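Local coordinates for protein putative NADPH:quinone reductase (Bacillus thuringiensis, PDB 3GMS) that is a putative NADPH:quinone reductase of the zinc-binding dehydrogenase family, and probably reduces quinone-like substrates with hydride from NADPH, at residues 23-28 / 98-103. Numbering follows the deposited sequence.
Sequences EYKNIE and TWQEYV
Ile-27 and Tyr-102 come closest along the two backbones, with 8.7 Å between their CA atoms, so residues 23-28 and 98-103 meet through side chains and a water and share no backbone hydrogen bond. The polar half of the contact belongs to Lys-25 and Gln-100, whose side chains meet at about a right angle. Lys-25 NZ donates to Gln-100 OE1 at 2.7 Å, in the carbonyl plane and on a lone pair, with a C=O...N angle of 133°. A long lysine, extended beyond CG (CG between the backbone N and carbonyl carbon, chi1 73°), suits this place because it can carry its ammonium group across the gap. Gln-100 supplies a neutral amide that works at both ends: while OE1 receives the lysine, NE2 is hydrogen-bonded to Gly-97 O, which fixes how the amide is turned. A water accepts from Lys-25 NZ at 3.1 Å and donates to Tyr-102 O at 2.7 Å, closing a second, indirect link. In the apolar half, branched Ile-27 offers its terminal methyl CD1 obliquely to Tyr-102 CD2 at 4.1 Å. The broad tyrosine ring can meet that methyl and stack with Phe-36 at once, while Glu-101 CG lies above one ring face, offset toward the rim. The contact thus joins strand 20-26, paired antiparallel with strand 4-10, to the start of strand 102-106 in the GroES-like domain. Gln-100 OE1 and Tyr-102 O lie only 3.2 Å apart, and the lysine, bonded to one directly and to the other through water, probably offsets their mutual repulsion.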
loop_
_atom_site.group_PDB
_atom_site.type_symbol
_atom_site.label_atom_id
_atom_site.label_comp_id
_atom_site.label_asym_id
_atom_site.label_seq_id
_atom_site.Cartn_x
_atom_site.Cartn_y
_atom_site.Cartn_z
ATOM N N GLU A 23 -19.805 -12.038 -10.704
ATOM C CA GLU A 23 -20.024 -13.400 -11.177
ATOM C C GLU A 23 -20.052 -14.386 -10.010
ATOM O O GLU A 23 -19.831 -14.004 -8.871
ATOM C CB GLU A 23 -18.917 -13.825 -12.179
ATOM C CG GLU A 23 -18.813 -12.960 -13.467
ATOM C CD GLU A 23 -17.604 -13.303 -14.339
ATOM O OE1 GLU A 23 -16.977 -14.353 -14.119
ATOM O OE2 GLU A 23 -17.261 -12.524 -15.243
ATOM N N TYR A 24 -20.324 -15.661 -10.302
ATOM C CA TYR A 24 -20.373 -16.699 -9.296
ATOM C C TYR A 24 -19.566 -17.875 -9.792
ATOM O O TYR A 24 -19.475 -18.104 -10.998
ATOM C CB TYR A 24 -21.807 -17.175 -9.060
ATOM C CG TYR A 24 -22.701 -16.145 -8.424
ATOM C CD1 TYR A 24 -22.801 -16.055 -7.029
ATOM C CD2 TYR A 24 -23.439 -15.258 -9.212
ATOM C CE1 TYR A 24 -23.607 -15.116 -6.436
ATOM C CE2 TYR A 24 -24.248 -14.299 -8.630
ATOM C CZ TYR A 24 -24.329 -14.238 -7.239
ATOM O OH TYR A 24 -25.129 -13.303 -6.642
ATOM N N LYS A 25 -18.952 -18.605 -8.875
ATOM C CA LYS A 25 -18.166 -19.774 -9.258
ATOM C C LYS A 25 -18.446 -20.911 -8.310
ATOM O O LYS A 25 -18.746 -20.690 -7.134
ATOM C CB LYS A 25 -16.659 -19.478 -9.248
ATOM C CG LYS A 25 -16.026 -19.336 -7.834
ATOM C CD LYS A 25 -14.592 -18.790 -7.877
ATOM C CE LYS A 25 -13.864 -18.942 -6.517
ATOM N NZ LYS A 25 -12.570 -18.186 -6.547
ATOM N N ASN A 26 -18.325 -22.134 -8.816
ATOM C CA ASN A 26 -18.345 -23.270 -7.925
ATOM C C ASN A 26 -17.076 -23.362 -7.081
ATOM O O ASN A 26 -16.010 -23.075 -7.564
ATOM C CB ASN A 26 -18.561 -24.567 -8.706
ATOM C CG ASN A 26 -18.976 -25.685 -7.805
ATOM O OD1 ASN A 26 -18.235 -26.650 -7.608
ATOM N ND2 ASN A 26 -20.130 -25.524 -7.175
ATOM N N ILE A 27 -17.203 -23.774 -5.824
ATOM C CA ILE A 27 -16.064 -23.833 -4.909
ATOM C C ILE A 27 -15.375 -25.187 -4.998
ATOM O O ILE A 27 -16.003 -26.195 -4.716
ATOM C CB ILE A 27 -16.499 -23.564 -3.473
ATOM C CG1 ILE A 27 -17.130 -22.157 -3.368
ATOM C CG2 ILE A 27 -15.316 -23.724 -2.510
ATOM C CD1 ILE A 27 -16.239 -21.058 -3.888
ATOM N N GLU A 28 -14.109 -25.194 -5.419
ATOM C CA GLU A 28 -13.339 -26.434 -5.597
ATOM C C GLU A 28 -12.839 -26.940 -4.240
ATOM O O GLU A 28 -12.766 -26.177 -3.289
ATOM C CB GLU A 28 -12.161 -26.228 -6.573
ATOM C CG GLU A 28 -12.572 -25.718 -7.960
ATOM C CD GLU A 28 -11.431 -24.997 -8.731
ATOM O OE1 GLU A 28 -10.249 -25.138 -8.356
ATOM O OE2 GLU A 28 -11.716 -24.295 -9.735
ATOM N N THR A 98 -8.695 -10.641 -3.665
ATOM C CA THR A 98 -9.528 -10.564 -2.469
ATOM C C THR A 98 -10.912 -10.045 -2.693
ATOM O O THR A 98 -11.742 -10.088 -1.775
ATOM C CB THR A 98 -8.875 -9.744 -1.357
ATOM O OG1 THR A 98 -8.709 -8.388 -1.807
ATOM C CG2 THR A 98 -7.492 -10.338 -0.895
ATOM N N TRP A 99 -11.195 -9.489 -3.876
ATOM C CA TRP A 99 -12.526 -8.957 -4.067
ATOM C C TRP A 99 -13.494 -10.056 -4.461
ATOM O O TRP A 99 -14.029 -10.068 -5.585
ATOM C CB TRP A 99 -12.524 -7.887 -5.130
ATOM C CG TRP A 99 -11.735 -6.653 -4.740
ATOM C CD1 TRP A 99 -10.953 -6.458 -3.632
ATOM C CD2 TRP A 99 -11.640 -5.456 -5.526
ATOM N NE1 TRP A 99 -10.395 -5.151 -3.669
ATOM C CE2 TRP A 99 -10.813 -4.544 -4.828
ATOM C CE3 TRP A 99 -12.205 -5.063 -6.750
ATOM C CZ2 TRP A 99 -10.511 -3.265 -5.331
ATOM C CZ3 TRP A 99 -11.903 -3.795 -7.248
ATOM C CH2 TRP A 99 -11.073 -2.921 -6.537
ATOM N N GLN A 100 -13.672 -10.982 -3.541
ATOM C CA GLN A 100 -14.589 -12.094 -3.747
ATOM C C GLN A 100 -15.045 -12.597 -2.398
ATOM O O GLN A 100 -14.489 -12.237 -1.361
ATOM C CB GLN A 100 -13.925 -13.227 -4.574
ATOM C CG GLN A 100 -12.752 -13.875 -3.921
ATOM C CD GLN A 100 -12.187 -15.035 -4.766
ATOM O OE1 GLN A 100 -12.951 -15.819 -5.361
ATOM N NE2 GLN A 100 -10.850 -15.133 -4.832
ATOM N N GLU A 101 -16.047 -13.468 -2.424
ATOM C CA GLU A 101 -16.716 -13.896 -1.226
ATOM C C GLU A 101 -15.772 -14.759 -0.402
ATOM O O GLU A 101 -15.709 -14.620 0.827
ATOM C CB GLU A 101 -17.975 -14.686 -1.603
ATOM C CG GLU A 101 -18.819 -15.153 -0.424
ATOM C CD GLU A 101 -20.168 -15.726 -0.855
ATOM O OE1 GLU A 101 -20.494 -15.738 -2.085
ATOM O OE2 GLU A 101 -20.915 -16.113 0.069
ATOM N N TYR A 102 -15.071 -15.666 -1.079
ATOM C CA TYR A 102 -14.148 -16.573 -0.433
ATOM C C TYR A 102 -12.774 -16.508 -1.072
ATOM O O TYR A 102 -12.646 -16.610 -2.298
ATOM C CB TYR A 102 -14.629 -18.021 -0.586
ATOM C CG TYR A 102 -16.010 -18.299 -0.026
ATOM C CD1 TYR A 102 -16.195 -18.474 1.342
ATOM C CD2 TYR A 102 -17.105 -18.403 -0.872
ATOM C CE1 TYR A 102 -17.461 -18.760 1.876
ATOM C CE2 TYR A 102 -18.385 -18.691 -0.364
ATOM C CZ TYR A 102 -18.545 -18.868 1.009
ATOM O OH TYR A 102 -19.760 -19.172 1.560
ATOM N N VAL A 103 -11.731 -16.465 -0.242
ATOM C CA VAL A 103 -10.347 -16.334 -0.727
ATOM C C VAL A 103 -9.503 -17.473 -0.163
ATOM O O VAL A 103 -9.568 -17.748 1.034
ATOM C CB VAL A 103 -9.733 -14.986 -0.263
ATOM C CG1 VAL A 103 -8.202 -14.930 -0.549
ATOM C CG2 VAL A 103 -10.479 -13.847 -0.961
HETATM O O HOH W 1 -11.749 -18.826 -3.622
#